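Local coordinates for protein sulfotransferase (Mus musculus, PDB 5X2B) that probably transfers sulfonate groups to acceptor molecules as a cytosolic sulfotransferase, and binds adenosine-3'-5'-diphosphate and calcium, at residues D33-S38 against K101-I106; T62-L67 against A84-L89; T115-F120 against E133-F138; S158-K163 against S269-C274. All coordinates share one frame; numbering follows the deposited sequence.

Contact 1: residues D33-S38 against K101-I106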
# COMPACT_ATOMS: atom_id res chain seq x y z
N ASP F 33 -16.67 1.64 7.19
CA ASP F 33 -15.45 2.21 6.68
C ASP F 33 -14.70 1.09 6.10
O ASP F 33 -14.65 0.01 6.68
CB ASP F 33 -14.58 2.76 7.78
CG ASP F 33 -14.88 4.14 8.07
OD1 ASP F 33 -15.44 4.79 7.19
OD2 ASP F 33 -14.55 4.57 9.19
N ILE F 34 -14.06 1.34 4.98
CA ILE F 34 -13.09 0.40 4.41
C ILE F 34 -11.66 0.98 4.34
O ILE F 34 -11.46 2.13 4.02
CB ILE F 34 -13.50 0.00 3.00
CG1 ILE F 34 -14.91 -0.55 3.01
CG2 ILE F 34 -12.53 -1.06 2.39
CD1 ILE F 34 -15.42 -0.86 1.62
N PHE F 35 -10.67 0.18 4.62
CA PHE F 35 -9.30 0.66 4.64
C PHE F 35 -8.47 -0.13 3.64
O PHE F 35 -8.55 -1.33 3.59
CB PHE F 35 -8.76 0.53 6.05
CG PHE F 35 -9.30 1.57 7.01
CD1 PHE F 35 -10.45 1.34 7.75
CD2 PHE F 35 -8.66 2.77 7.17
CE1 PHE F 35 -10.95 2.29 8.63
CE2 PHE F 35 -9.15 3.72 8.04
CZ PHE F 35 -10.31 3.47 8.76
N LEU F 36 -7.70 0.54 2.79
CA LEU F 36 -6.91 -0.18 1.80
C LEU F 36 -5.52 -0.01 2.27
O LEU F 36 -5.06 1.10 2.34
CB LEU F 36 -7.08 0.43 0.44
CG LEU F 36 -8.61 0.51 0.27
CD1 LEU F 36 -9.10 1.30 -0.93
CD2 LEU F 36 -9.11 -0.89 0.16
N VAL F 37 -4.86 -1.10 2.60
CA VAL F 37 -3.58 -1.00 3.27
C VAL F 37 -2.44 -1.74 2.52
O VAL F 37 -2.62 -2.80 1.90
CB VAL F 37 -3.74 -1.42 4.75
CG1 VAL F 37 -2.56 -1.00 5.56
CG2 VAL F 37 -4.97 -0.77 5.31
N SER F 38 -1.27 -1.10 2.54
CA SER F 38 -0.06 -1.58 1.87
C SER F 38 1.14 -0.76 2.41
O SER F 38 0.98 0.32 2.93
CB SER F 38 -0.13 -1.32 0.37
OG SER F 38 0.20 0.02 0.13
N LYS F 101 -14.10 -1.34 15.73
CA LYS F 101 -15.26 -1.66 14.90
C LYS F 101 -14.99 -2.78 13.86
O LYS F 101 -15.89 -3.23 13.18
CB LYS F 101 -15.77 -0.39 14.22
CG LYS F 101 -16.18 0.67 15.20
CD LYS F 101 -17.30 1.50 14.66
CE LYS F 101 -17.67 2.64 15.63
NZ LYS F 101 -18.55 2.24 16.79
N GLN F 102 -13.76 -3.23 13.77
CA GLN F 102 -13.38 -4.24 12.82
C GLN F 102 -13.77 -3.92 11.44
O GLN F 102 -14.37 -4.75 10.75
CB GLN F 102 -14.09 -5.50 13.14
CG GLN F 102 -13.36 -6.23 14.17
CD GLN F 102 -14.18 -7.32 14.75
OE1 GLN F 102 -15.38 -7.37 14.54
NE2 GLN F 102 -13.54 -8.22 15.49
N CYS F 103 -13.50 -2.69 11.06
CA CYS F 103 -13.75 -2.27 9.71
C CYS F 103 -13.06 -3.29 8.86
O CYS F 103 -12.03 -3.87 9.23
CB CYS F 103 -13.20 -0.86 9.49
SG CYS F 103 -13.64 0.29 10.83
N LYS F 104 -13.64 -3.54 7.71
CA LYS F 104 -12.99 -4.37 6.74
C LYS F 104 -11.65 -3.78 6.36
O LYS F 104 -11.53 -2.57 6.14
CB LYS F 104 -13.86 -4.45 5.53
CG LYS F 104 -14.95 -5.37 5.75
CD LYS F 104 -15.37 -5.95 4.45
CE LYS F 104 -16.77 -6.45 4.58
NZ LYS F 104 -16.86 -7.85 4.12
N ILE F 105 -10.64 -4.65 6.29
CA ILE F 105 -9.29 -4.26 5.86
C ILE F 105 -8.84 -5.14 4.72
O ILE F 105 -8.97 -6.36 4.78
CB ILE F 105 -8.19 -4.39 6.96
CG1 ILE F 105 -8.63 -3.72 8.28
CG2 ILE F 105 -6.86 -3.80 6.45
CD1 ILE F 105 -8.27 -2.30 8.40
N ILE F 106 -8.36 -4.49 3.65
CA ILE F 106 -7.68 -5.17 2.56
C ILE F 106 -6.24 -4.72 2.61
O ILE F 106 -5.94 -3.53 2.46
CB ILE F 106 -8.27 -4.86 1.18
CG1 ILE F 106 -9.75 -5.20 1.15
CG2 ILE F 106 -7.56 -5.70 0.14
CD1 ILE F 106 -10.42 -4.72 -0.06
O HOH W 1 -16.42 -2.32 7.22
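F35 and I105 sit opposite each other on neighbouring parallel strands, 34-37 and 104-109, of the central sheet of the sulfotransferase fold, and their side chains rise from the same face. CD1 of I105 leans across to strand 34-37 and touches CB of F35 at 3.7 Å, a reach made by the turn at its second torsion (chi2 -90°). The F35 ring meets C103 with its rim: CB of C103 lies in the ring plane, 3.9 Å from CD1 of F35, and the sulfur follows at the edge, SG being 5.3 Å from the ring centroid. Farther along, V37 and I105 run at a slant and touch through their CG2 methyls. V98 of helix 96-101 packs on F35, C103 and I105. On the other face L36 and I106 run side by side and point the same way, CD2 of L36 4.1 Å from CD1 of I106, with helix 173-191 packing against I106. Between the apolar layers the backbone bonds tighten along the strands. F35 N lies 3.3 Å from K104 O. V37 N lies 2.7 Å from I106 O. At the N-terminal ends, where the strands lie farther apart, a water bridges D33 O and K104 N, while the D33 carboxylate forms a salt bridge with R83. Backbone bonding and shape, not charge, therefore join the strands, with water replacing a direct bond where they begin.

Contact 2: residues T62-L67 against A84-L89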
# COMPACT_ATOMS: atom_id res chain seq x y z
N THR F 62 -11.36 8.04 -0.41
CA THR F 62 -10.83 9.24 0.19
C THR F 62 -9.31 9.47 -0.06
O THR F 62 -8.75 9.00 -1.03
CB THR F 62 -11.11 9.23 1.66
OG1 THR F 62 -10.18 8.37 2.32
CG2 THR F 62 -12.49 8.76 1.91
N SER F 63 -8.71 10.25 0.83
CA SER F 63 -7.33 10.67 0.75
C SER F 63 -6.59 10.08 1.94
O SER F 63 -7.13 10.04 3.03
CB SER F 63 -7.28 12.20 0.88
OG SER F 63 -6.37 12.58 1.89
N PRO F 64 -5.35 9.65 1.75
CA PRO F 64 -4.74 8.87 2.81
C PRO F 64 -5.14 9.42 4.13
O PRO F 64 -5.17 10.62 4.35
CB PRO F 64 -3.26 9.07 2.58
CG PRO F 64 -3.18 9.20 1.13
CD PRO F 64 -4.37 10.02 0.73
N ILE F 65 -5.51 8.55 5.02
CA ILE F 65 -5.99 9.06 6.24
C ILE F 65 -4.89 9.82 6.92
O ILE F 65 -5.16 10.73 7.71
CB ILE F 65 -6.36 7.97 7.15
CG1 ILE F 65 -6.74 8.58 8.49
CG2 ILE F 65 -5.19 7.07 7.35
CD1 ILE F 65 -7.73 7.75 9.22
N GLU F 66 -3.65 9.43 6.65
CA GLU F 66 -2.53 9.93 7.44
C GLU F 66 -1.90 11.10 6.75
O GLU F 66 -0.83 11.55 7.12
CB GLU F 66 -1.47 8.85 7.70
CG GLU F 66 -0.68 8.37 6.47
CD GLU F 66 -1.34 7.23 5.73
OE1 GLU F 66 -2.53 6.95 5.99
OE2 GLU F 66 -0.65 6.61 4.89
N LEU F 67 -2.57 11.62 5.74
CA LEU F 67 -2.08 12.79 5.09
C LEU F 67 -2.76 14.00 5.77
O LEU F 67 -3.98 14.10 5.76
CB LEU F 67 -2.40 12.71 3.61
CG LEU F 67 -2.21 13.95 2.75
CD1 LEU F 67 -0.72 14.27 2.72
CD2 LEU F 67 -2.76 13.77 1.31
N ALA F 84 -13.92 4.42 1.53
CA ALA F 84 -12.66 3.67 1.30
C ALA F 84 -11.45 4.54 1.66
O ALA F 84 -11.20 5.56 1.02
CB ALA F 84 -12.53 3.23 -0.13
N ILE F 85 -10.74 4.14 2.71
CA ILE F 85 -9.71 4.96 3.30
C ILE F 85 -8.31 4.37 3.06
O ILE F 85 -7.97 3.27 3.52
CB ILE F 85 -9.97 5.09 4.76
CG1 ILE F 85 -11.41 5.60 4.95
CG2 ILE F 85 -8.91 5.97 5.37
CD1 ILE F 85 -11.97 5.39 6.35
N PRO F 86 -7.50 5.08 2.27
CA PRO F 86 -6.22 4.46 1.97
C PRO F 86 -5.22 4.82 3.04
O PRO F 86 -5.41 5.87 3.67
CB PRO F 86 -5.86 5.07 0.63
CG PRO F 86 -6.64 6.35 0.55
CD PRO F 86 -7.83 6.18 1.34
N THR F 87 -4.20 3.98 3.27
CA THR F 87 -3.19 4.27 4.31
C THR F 87 -1.89 3.43 4.21
O THR F 87 -1.88 2.37 3.58
CB THR F 87 -3.83 4.09 5.72
OG1 THR F 87 -2.96 4.62 6.71
CG2 THR F 87 -4.09 2.62 6.03
N HIS F 88 -0.80 3.91 4.81
CA HIS F 88 0.41 3.07 4.96
C HIS F 88 0.73 2.84 6.46
O HIS F 88 1.77 2.29 6.79
CB HIS F 88 1.61 3.68 4.22
CG HIS F 88 1.41 3.91 2.74
ND1 HIS F 88 1.04 2.91 1.88
CD2 HIS F 88 1.56 5.03 1.99
CE1 HIS F 88 0.94 3.40 0.65
NE2 HIS F 88 1.26 4.68 0.69
N LEU F 89 -0.17 3.22 7.35
CA LEU F 89 0.11 3.07 8.77
C LEU F 89 0.44 1.65 9.09
O LEU F 89 -0.08 0.74 8.47
CB LEU F 89 -1.07 3.48 9.63
CG LEU F 89 -1.27 4.99 9.77
CD1 LEU F 89 -2.49 5.32 10.61
CD2 LEU F 89 -0.02 5.70 10.35
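T62 and A84 begin this contact, in which the loop after strand 59-61 runs alongside strand 82-87 of the parallel sheet and closes with a type I beta turn from P64 to L67. A84 O takes two donors from one residue: T62 N at 2.9 Å, almost straight, and the T62 hydroxyl, OG1, at 3.3 Å and tilted out of the carbonyl plane. P86 has no N-H to offer, but its carbonyl is used, receiving I65 N at 3.0 Å with P64 CA close by. I65 then lies alongside T87, and its CB packs on CG2 of I85. The carboxylate of E66 divides its oxygens between two donors. A first torsion of 68° and a bend at chi2 of -88° fold the chain back so that OE1 accepts the T87 hydroxyl, a very short 2.5 Å from OG1, while H88 N meets OE2 at 2.7 Å from above the carboxylate plane. Replacing E66 by an alanine removes the carboxylate, which would probably leave the T87 hydroxyl and H88 N without this acceptor and the end of the strand less firmly fixed. That end leads toward the nucleotide, the H88 side chain being about 5 Å from the bound adenosine-3'-5'-diphosphate between nearest atoms, with ND1 of H88 held by S38 O. T87 gives and receives: its OG1 also accepts L89 N at 3.2 Å, making an ST turn.

Contact 3: residues T115-F120 against E133-F138. With A3P (adenosine-3'-5'-diphosphate), chain B.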
# COMPACT_ATOMS: atom_id res chain seq x y z
N THR F 115 9.71 -4.52 -4.17
CA THR F 115 9.10 -3.38 -3.53
C THR F 115 10.17 -2.34 -3.24
O THR F 115 9.95 -1.14 -3.45
CB THR F 115 8.32 -3.73 -2.25
OG1 THR F 115 7.16 -4.52 -2.58
CG2 THR F 115 7.89 -2.42 -1.55
N ALA F 116 11.32 -2.81 -2.77
CA ALA F 116 12.46 -1.91 -2.46
C ALA F 116 13.00 -1.18 -3.66
O ALA F 116 13.33 0.01 -3.60
CB ALA F 116 13.55 -2.69 -1.90
N VAL F 117 13.12 -1.91 -4.75
CA VAL F 117 13.46 -1.29 -6.01
C VAL F 117 12.46 -0.20 -6.37
O VAL F 117 12.85 0.95 -6.50
CB VAL F 117 13.58 -2.34 -7.15
CG1 VAL F 117 13.69 -1.66 -8.47
CG2 VAL F 117 14.82 -3.24 -6.95
N SER F 118 11.17 -0.55 -6.46
CA SER F 118 10.13 0.44 -6.74
C SER F 118 10.31 1.63 -5.83
O SER F 118 10.11 2.79 -6.18
CB SER F 118 8.75 -0.17 -6.51
OG SER F 118 7.77 0.76 -6.89
N MET F 119 10.68 1.34 -4.62
CA MET F 119 10.79 2.41 -3.69
C MET F 119 11.98 3.25 -4.18
O MET F 119 11.82 4.29 -4.80
CB MET F 119 10.98 1.84 -2.28
CG MET F 119 10.35 2.69 -1.16
SD MET F 119 10.41 1.84 0.44
CE MET F 119 9.18 2.67 1.45
N PHE F 120 13.19 2.76 -3.96
CA PHE F 120 14.34 3.52 -4.34
C PHE F 120 14.05 4.58 -5.39
O PHE F 120 14.44 5.74 -5.25
CB PHE F 120 15.41 2.57 -4.87
CG PHE F 120 16.53 3.28 -5.61
CD1 PHE F 120 17.45 4.05 -4.91
CD2 PHE F 120 16.66 3.18 -6.98
CE1 PHE F 120 18.46 4.72 -5.56
CE2 PHE F 120 17.68 3.83 -7.63
CZ PHE F 120 18.57 4.61 -6.92
N GLU F 133 21.49 8.52 -3.64
CA GLU F 133 22.31 8.38 -4.87
C GLU F 133 22.50 6.92 -5.35
O GLU F 133 22.29 6.59 -6.51
CB GLU F 133 23.74 8.98 -4.79
CG GLU F 133 23.96 10.38 -4.22
CD GLU F 133 25.47 10.72 -4.12
OE1 GLU F 133 26.31 10.04 -4.77
OE2 GLU F 133 25.80 11.68 -3.39
N THR F 134 22.98 6.06 -4.50
CA THR F 134 23.30 4.75 -4.99
C THR F 134 22.20 3.84 -4.47
O THR F 134 21.38 4.22 -3.63
CB THR F 134 24.67 4.34 -4.53
OG1 THR F 134 24.62 3.97 -3.15
CG2 THR F 134 25.63 5.49 -4.68
N TRP F 135 22.17 2.65 -5.01
CA TRP F 135 21.20 1.64 -4.59
C TRP F 135 21.62 1.08 -3.24
O TRP F 135 20.78 0.86 -2.38
CB TRP F 135 21.13 0.57 -5.68
CG TRP F 135 20.73 -0.79 -5.27
CD1 TRP F 135 21.50 -1.91 -5.29
CD2 TRP F 135 19.44 -1.20 -4.82
NE1 TRP F 135 20.78 -3.00 -4.88
CE2 TRP F 135 19.50 -2.58 -4.58
CE3 TRP F 135 18.23 -0.53 -4.59
CZ2 TRP F 135 18.41 -3.30 -4.12
CZ3 TRP F 135 17.14 -1.24 -4.13
CH2 TRP F 135 17.23 -2.62 -3.91
N ALA F 136 22.91 0.90 -3.06
CA ALA F 136 23.42 0.26 -1.88
C ALA F 136 22.96 1.00 -0.69
O ALA F 136 22.40 0.45 0.26
CB ALA F 136 24.90 0.29 -1.91
N ALA F 137 23.20 2.29 -0.73
CA ALA F 137 22.93 3.13 0.40
C ALA F 137 21.50 2.93 0.80
O ALA F 137 21.19 2.52 1.91
CB ALA F 137 23.15 4.56 0.00
N PHE F 138 20.63 3.25 -0.14
CA PHE F 138 19.23 3.04 0.03
C PHE F 138 18.93 1.68 0.62
O PHE F 138 18.42 1.56 1.72
CB PHE F 138 18.53 3.16 -1.29
CG PHE F 138 17.08 2.92 -1.17
CD1 PHE F 138 16.53 1.75 -1.62
CD2 PHE F 138 16.28 3.83 -0.55
CE1 PHE F 138 15.18 1.52 -1.50
CE2 PHE F 138 14.93 3.60 -0.41
CZ PHE F 138 14.38 2.44 -0.89
P1 A3P B . 7.32 -0.41 -9.56
O1P A3P B . 8.15 0.62 -8.77
O2P A3P B . 8.05 -1.75 -9.52
O3P A3P B . 7.18 0.05 -10.99
P2 A3P B . 2.48 1.91 -4.78
O4P A3P B . 3.39 2.98 -4.42
O5P A3P B . 1.98 1.31 -3.50
O6P A3P B . 1.30 2.47 -5.58
O5' A3P B . 3.25 0.77 -5.67
C5' A3P B . 3.65 1.03 -7.00
C4' A3P B . 4.00 -0.09 -7.87
O4' A3P B . 2.88 -0.64 -8.53
C3' A3P B . 4.92 0.38 -8.92
O3' A3P B . 5.92 -0.60 -8.99
C2' A3P B . 4.02 0.54 -10.04
O2' A3P B . 4.63 0.56 -11.32
C1' A3P B . 3.13 -0.61 -9.92
N9 A3P B . 1.83 -0.55 -10.64
C8 A3P B . 0.94 0.46 -10.54
N7 A3P B . -0.13 0.18 -11.28
C5 A3P B . 0.06 -1.02 -11.84
C6 A3P B . -0.70 -1.79 -12.69
N6 A3P B . -1.97 -1.28 -13.10
N1 A3P B . -0.28 -2.98 -13.12
C2 A3P B . 0.90 -3.42 -12.70
N3 A3P B . 1.68 -2.70 -11.89
C4 A3P B . 1.30 -1.50 -11.44
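F120, on helix 112-125, packs against the first turn of helix 135-142, a helix-to-helix contact of the sulfotransferase fold made by aromatic side chains. Its CB lies over the face of the F138 ring, 3.9 Å from the centroid, in a CH-pi contact, and also faces the edge of the W135 indole at CE3. With CG anti to the backbone N (chi1 166°), the ring points to the N-terminal start of the second helix: CD1 of F120 passes CB and CG of F138, and CE1 ends 3.5 Å from T134 O. The face of the F120 ring takes CA of W135, while its CZ is near E133 O. The ring planes of F120 and F138 are inclined at 57°. F138 pushes its own rim into the first helix, where CZ touches CB of M119 at 3.7 Å. CG2 of V117 touches CH2 of the W135 indole, the two side chains about at right angles, and F250 packs edge-to-face on W135. S118 of the same helix belongs to the nucleotide pocket; its OG is modelled as covalently joined to O1P of adenosine-3'-5'-diphosphate, although 1.9 Å makes that link doubtful. T134, the N-cap of the second helix, accepts A137 N on its OG1 at 3.3 Å.

Contact 4: residues S158-K163 against S269-C274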
# COMPACT_ATOMS: atom_id res chain seq x y z
N SER F 158 3.22 -7.16 11.39
CA SER F 158 2.22 -6.61 12.27
C SER F 158 0.84 -6.92 11.73
O SER F 158 -0.06 -7.35 12.47
CB SER F 158 2.44 -5.10 12.45
OG SER F 158 1.94 -4.32 11.36
N TRP F 159 0.67 -6.74 10.42
CA TRP F 159 -0.63 -6.93 9.78
C TRP F 159 -0.99 -8.37 9.57
O TRP F 159 -2.16 -8.70 9.37
CB TRP F 159 -0.69 -6.20 8.42
CG TRP F 159 -0.84 -4.73 8.64
CD1 TRP F 159 0.15 -3.78 8.77
CD2 TRP F 159 -2.06 -4.05 8.82
NE1 TRP F 159 -0.39 -2.55 9.00
CE2 TRP F 159 -1.76 -2.69 9.04
CE3 TRP F 159 -3.39 -4.46 8.83
CZ2 TRP F 159 -2.75 -1.75 9.26
CZ3 TRP F 159 -4.36 -3.53 9.03
CH2 TRP F 159 -4.04 -2.19 9.24
N GLU F 160 0.01 -9.24 9.59
CA GLU F 160 -0.21 -10.61 9.21
C GLU F 160 -0.85 -11.28 10.41
O GLU F 160 -1.54 -12.27 10.28
CB GLU F 160 1.10 -11.33 8.81
CG GLU F 160 0.96 -12.87 8.62
CD GLU F 160 2.28 -13.66 8.24
OE1 GLU F 160 3.37 -13.33 8.76
OE2 GLU F 160 2.20 -14.64 7.45
N GLU F 161 -0.63 -10.72 11.59
CA GLU F 161 -1.16 -11.33 12.79
C GLU F 161 -2.68 -11.42 12.71
O GLU F 161 -3.30 -12.16 13.47
CB GLU F 161 -0.69 -10.58 14.05
CG GLU F 161 0.70 -10.99 14.51
CD GLU F 161 1.11 -10.38 15.87
OE1 GLU F 161 0.25 -9.91 16.66
OE2 GLU F 161 2.33 -10.40 16.15
N HIS F 162 -3.27 -10.67 11.78
CA HIS F 162 -4.74 -10.58 11.67
C HIS F 162 -5.25 -11.10 10.34
O HIS F 162 -6.33 -10.75 9.88
CB HIS F 162 -5.20 -9.14 11.90
CG HIS F 162 -4.60 -8.52 13.14
ND1 HIS F 162 -5.16 -8.66 14.39
CD2 HIS F 162 -3.48 -7.77 13.30
CE1 HIS F 162 -4.40 -8.04 15.27
NE2 HIS F 162 -3.38 -7.47 14.63
N LYS F 163 -4.48 -11.98 9.72
CA LYS F 163 -4.88 -12.47 8.43
C LYS F 163 -6.04 -13.45 8.53
O LYS F 163 -6.69 -13.69 7.53
CB LYS F 163 -3.69 -13.09 7.70
CG LYS F 163 -4.03 -13.89 6.46
CD LYS F 163 -2.85 -13.80 5.44
CE LYS F 163 -2.61 -15.12 4.66
NZ LYS F 163 -3.85 -15.69 4.01
N SER F 269 6.52 -17.55 8.83
CA SER F 269 5.48 -16.62 8.37
C SER F 269 4.83 -17.10 7.08
O SER F 269 5.43 -17.04 6.02
CB SER F 269 6.05 -15.28 8.06
OG SER F 269 5.33 -14.83 6.94
N ASP F 270 3.59 -17.56 7.16
CA ASP F 270 2.98 -18.22 6.04
C ASP F 270 3.04 -17.33 4.85
O ASP F 270 3.09 -17.78 3.72
CB ASP F 270 1.52 -18.57 6.35
CG ASP F 270 1.38 -19.79 7.27
OD1 ASP F 270 0.58 -20.69 6.96
OD2 ASP F 270 2.06 -19.84 8.31
N VAL F 271 3.06 -16.04 5.07
CA VAL F 271 3.08 -15.14 3.92
C VAL F 271 4.46 -15.08 3.20
O VAL F 271 4.53 -15.16 1.97
CB VAL F 271 2.53 -13.74 4.34
CG1 VAL F 271 2.82 -12.63 3.33
CG2 VAL F 271 1.05 -13.86 4.53
N GLY F 272 5.54 -14.96 3.96
CA GLY F 272 6.84 -14.86 3.33
C GLY F 272 7.09 -15.97 2.34
O GLY F 272 7.48 -15.72 1.19
N ARG F 273 6.86 -17.18 2.82
CA ARG F 273 6.93 -18.40 2.03
C ARG F 273 6.28 -18.23 0.67
O ARG F 273 6.82 -18.67 -0.35
CB ARG F 273 6.21 -19.54 2.76
CG ARG F 273 6.45 -20.92 2.12
CD ARG F 273 5.15 -21.67 1.85
NE ARG F 273 4.33 -21.75 3.06
CZ ARG F 273 3.01 -21.58 3.11
NH1 ARG F 273 2.39 -21.67 4.28
NH2 ARG F 273 2.30 -21.34 2.03
N CYS F 274 5.11 -17.59 0.67
CA CYS F 274 4.37 -17.42 -0.55
C CYS F 274 4.97 -16.36 -1.37
O CYS F 274 4.86 -16.40 -2.58
CB CYS F 274 2.94 -17.08 -0.25
SG CYS F 274 2.08 -18.53 0.27
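The N-terminal end of helix 270-279, whose first turn is weakly bonded, is the site of this contact, where E160, near the C-terminal part of helix 152-160, reaches the residues that start the later helix. CG of E160 stands anti to the backbone N (chi1 170°) and the chain beyond it is extended, which carries the carboxylate straight to S269 and V271. The S269 hydroxyl donates to OE1 of E160 at 3.1 Å, approaching on the syn side and close to the carboxylate plane. The other oxygen, OE2, accepts V271 N at 2.9 Å, a less sure bond because the position of that nitrogen is uncertain. S269 works in both directions, because its OG also receives G272 N at 3.0 Å and so forms the N-cap of the helix. E160 and V271 pass alongside each other, pointing opposite ways, and CG2 of V271 lies 3.2 Å from OE2 of E160. K163, itself exposed, adds an apolar touch: its chain bends so that CE comes 3.9 Å from CG2 of V271. An alanine in place of E160 removes the carboxylate and is likely to leave the S269 hydroxyl without this acceptor. A negative charge here would probably suit the helix dipole, and the contact is typical of a helix N-terminus whose capping serine is held by an acidic side chain from another helix.

Contacts 1 and 2 are buried and share one parallel sheet: strands 34-37 and 82-87 are neighbours, joined where I34 O faces I85 N and where F35 packs on I85. Contact 1 joins strands by regular backbone bonds between apolar layers, whereas contact 2 fastens a loop to a strand with buried polar side chains. Contact 3, also largely buried, lies about 29 Å from contact 1 between centres and relies on aromatic packing with no hydrogen bond across it. Contact 4 is only partly buried and depends on a carboxylate at a helix start. W159 links its first segment to the sheet, touching I105 and V37 of contact 1.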